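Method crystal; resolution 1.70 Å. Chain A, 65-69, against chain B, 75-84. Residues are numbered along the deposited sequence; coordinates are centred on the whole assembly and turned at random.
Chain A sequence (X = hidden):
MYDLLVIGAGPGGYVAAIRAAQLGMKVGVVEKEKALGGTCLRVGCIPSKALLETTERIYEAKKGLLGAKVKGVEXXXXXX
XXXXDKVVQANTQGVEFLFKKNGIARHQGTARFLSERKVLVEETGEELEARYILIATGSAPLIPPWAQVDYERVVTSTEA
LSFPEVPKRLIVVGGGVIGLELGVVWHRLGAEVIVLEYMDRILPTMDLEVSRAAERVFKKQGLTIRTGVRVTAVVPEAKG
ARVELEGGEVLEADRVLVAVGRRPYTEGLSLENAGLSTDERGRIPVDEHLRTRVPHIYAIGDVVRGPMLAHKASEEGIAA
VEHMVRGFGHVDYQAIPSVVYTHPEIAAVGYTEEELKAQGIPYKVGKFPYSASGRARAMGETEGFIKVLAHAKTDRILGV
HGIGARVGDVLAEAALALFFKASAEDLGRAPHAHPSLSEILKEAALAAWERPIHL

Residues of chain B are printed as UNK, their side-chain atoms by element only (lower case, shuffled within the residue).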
# COMPACT_ATOMS: atom_id res chain seq x y z
N LEU A 65 -1.86 22.62 2.18
CA LEU A 65 -0.81 21.70 1.74
C LEU A 65 0.55 22.22 2.20
O LEU A 65 0.80 23.43 2.13
CB LEU A 65 -0.82 21.60 0.23
CG LEU A 65 -2.15 21.16 -0.38
CD1 LEU A 65 -2.01 21.10 -1.90
CD2 LEU A 65 -2.61 19.81 0.19
N LEU A 66 1.41 21.31 2.63
CA LEU A 66 2.78 21.66 3.01
C LEU A 66 3.51 22.25 1.80
O LEU A 66 3.46 21.67 0.71
CB LEU A 66 3.55 20.44 3.53
CG LEU A 66 3.12 19.87 4.88
CD1 LEU A 66 3.60 18.42 5.03
CD2 LEU A 66 3.63 20.72 6.04
N GLY A 67 4.17 23.39 2.00
CA GLY A 67 4.96 24.03 0.96
C GLY A 67 4.17 24.81 -0.07
O GLY A 67 4.69 25.08 -1.15
N ALA A 68 2.92 25.17 0.23
CA ALA A 68 2.09 25.91 -0.72
C ALA A 68 0.93 26.66 -0.06
O ALA A 68 0.50 26.34 1.04
CB ALA A 68 1.55 24.97 -1.80
N LYS A 69 0.44 27.68 -0.77
CA LYS A 69 -0.77 28.39 -0.39
C LYS A 69 -1.84 28.09 -1.43
O LYS A 69 -1.69 28.44 -2.60
CB LYS A 69 -0.50 29.90 -0.30
CG LYS A 69 -1.76 30.79 -0.20
CD LYS A 69 -2.37 30.80 1.20
CE LYS A 69 -3.28 32.02 1.41
NZ LYS A 69 -4.56 31.68 2.09
N UNK B 75 3.48 28.39 -4.71
CA UNK B 75 4.58 27.70 -4.05
C UNK B 75 5.17 28.52 -2.91
O UNK B 75 5.33 29.74 -3.01
c UNK B 75 6.78 25.45 -3.82
c UNK B 75 6.99 26.78 -4.55
c UNK B 75 7.96 26.62 -5.71
c UNK B 75 5.67 27.35 -5.07
N UNK B 76 5.49 27.83 -1.82
CA UNK B 76 6.19 28.39 -0.68
C UNK B 76 7.43 27.53 -0.45
O UNK B 76 7.39 26.58 0.32
c UNK B 76 5.84 29.08 1.73
o UNK B 76 5.13 29.43 2.70
o UNK B 76 7.07 29.31 1.80
c UNK B 76 5.26 28.38 0.53
N UNK B 77 8.51 27.86 -1.15
CA UNK B 77 9.72 27.03 -1.13
C UNK B 77 10.41 26.98 0.24
O UNK B 77 10.89 25.92 0.64
c UNK B 77 11.77 26.42 -2.62
c UNK B 77 12.82 27.04 -3.53
c UNK B 77 10.71 27.46 -2.22
c UNK B 77 11.14 25.19 -3.29
N UNK B 78 10.48 28.11 0.96
CA UNK B 78 10.97 28.06 2.34
C UNK B 78 10.17 27.10 3.23
O UNK B 78 10.77 26.40 4.04
c UNK B 78 10.83 29.52 2.81
c UNK B 78 10.99 30.31 1.54
c UNK B 78 10.19 29.49 0.53
N UNK B 79 8.85 27.03 3.06
CA UNK B 79 8.02 26.11 3.84
C UNK B 79 8.25 24.66 3.40
O UNK B 79 8.30 23.77 4.23
c UNK B 79 6.54 26.48 3.71
N UNK B 80 8.40 24.44 2.10
CA UNK B 80 8.67 23.11 1.57
C UNK B 80 9.99 22.57 2.12
O UNK B 80 10.06 21.42 2.59
c UNK B 80 7.20 21.25 -0.66
c UNK B 80 9.11 21.95 -2.13
c UNK B 80 8.62 21.80 -0.69
c UNK B 80 8.69 23.14 0.04
N UNK B 81 11.02 23.41 2.10
CA UNK B 81 12.35 23.03 2.56
C UNK B 81 12.42 22.90 4.07
O UNK B 81 13.17 22.09 4.59
c UNK B 81 14.14 22.78 -1.79
c UNK B 81 13.61 24.08 0.59
s UNK B 81 14.36 22.55 -0.03
c UNK B 81 13.39 24.06 2.09
N UNK B 82 11.63 23.70 4.79
CA UNK B 82 11.53 23.57 6.24
C UNK B 82 10.97 22.21 6.64
O UNK B 82 11.43 21.60 7.59
c UNK B 82 10.66 24.69 6.81
N UNK B 83 9.96 21.75 5.91
CA UNK B 83 9.37 20.45 6.19
C UNK B 83 10.43 19.36 5.98
O UNK B 83 10.62 18.51 6.84
c UNK B 83 6.80 16.97 6.28
c UNK B 83 7.64 17.80 4.43
n UNK B 83 7.14 18.23 6.51
c UNK B 83 7.66 18.78 5.36
n UNK B 83 7.10 16.68 5.02
c UNK B 83 8.16 20.19 5.30
N UNK B 84 11.13 19.43 4.85
CA UNK B 84 12.19 18.48 4.51
C UNK B 84 13.20 18.40 5.64
O UNK B 84 13.52 17.32 6.11
c UNK B 84 14.95 18.65 1.71
c UNK B 84 12.89 18.89 3.20
c UNK B 84 15.72 19.85 2.27
c UNK B 84 14.07 18.00 2.78
n UNK B 84 16.83 20.31 1.39

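Position 75 carries four side-chain carbons, forked at the second, and one tip of the fork comes within 3.4 Å of Gly A67 O. Four carbons with the branch one step beyond CB make Leu B75, and the atom near Gly A67 O is its CD1. Its backbone forms a single antiparallel bridge with Ala A68, a non-hydrogen-bonded pair whose CA atoms lie 4.5 Å apart, so the side chains of Leu B75 and Ala A68 share one face of the small sheet.

Position 76 has two side-chain carbons, the second carrying two oxygens. Its CA-to-CB bond points toward the turn stretch of chain A, and CB lies 3.7 Å from Gly A67 O and 4.0 Å from Ala A68 N. A short carboxylate of this kind is Asp B76. The carboxylate leads away and accepts from the backbone N of position 79, with OD1 3.2 Å from that N. This is an N-cap; the backbone N of the same residue donates to Gly A67 O.

Position 77 shows four carbons forked at the second; its CA-to-CB bond points away from the turn, and it makes no contact with that stretch of chain A. It is Leu B77, at the start of the helix. At position 78 three carbons close a ring onto the backbone N, again without contact with the turn stretch, which identifies Pro B78. A proline lacks an amide hydrogen, a loss easily borne in a helix's first turn.

Position 79 has a single side-chain carbon, 4.0 Å from Gly A67 CA, and its CA-to-CB bond points toward the turn. It is therefore Ala B79, and its small size suits the close approach of the backbones.

Position 80 again has four carbons forked at the second; its CA-to-CB bond runs sideways to the turn, with one tip 4.0 Å from Leu A66 O. This is Leu B80, and the tip is CD1. Its backbone N lies 3.6 Å from Gly A67 CA.

Position 81 holds two carbons, a sulfur and a last carbon, unbranched and out of reach of the turn stretch: Met B81. Position 82, with one carbon and equally remote, is Ala B82.

Position 83 has one carbon, then a five-membered ring of three carbons and two nitrogens, and Leu A66 CD1 lies over one ring face. It is His B83. Leu A66 CD1 sits 3.8 Å from the centroid of the His B83 ring and 11° off its normal, a CH-pi contact. NE2 is hydrogen-bonded elsewhere in the structure. Position 84, four carbons in a row ending in nitrogen, beyond reach of the turn, is Lys B84.

The contact works by fitting a type II turn, Leu A65 to Ala A68, against the start of a capped helix. Asp B76 N donates to Gly A67 O at 2.9 Å, the one hydrogen bond between the stretches. Gly A67 has a positive phi, which favours glycine, and an ideal CB there would fall 2.4 Å from Leu B80 CD1, a clash. The rule is a bare backbone at the closest approach, one well-aimed amide, and a leucine methyl laid on a histidine face.

Chain B (75-84) LDLPALMAHK
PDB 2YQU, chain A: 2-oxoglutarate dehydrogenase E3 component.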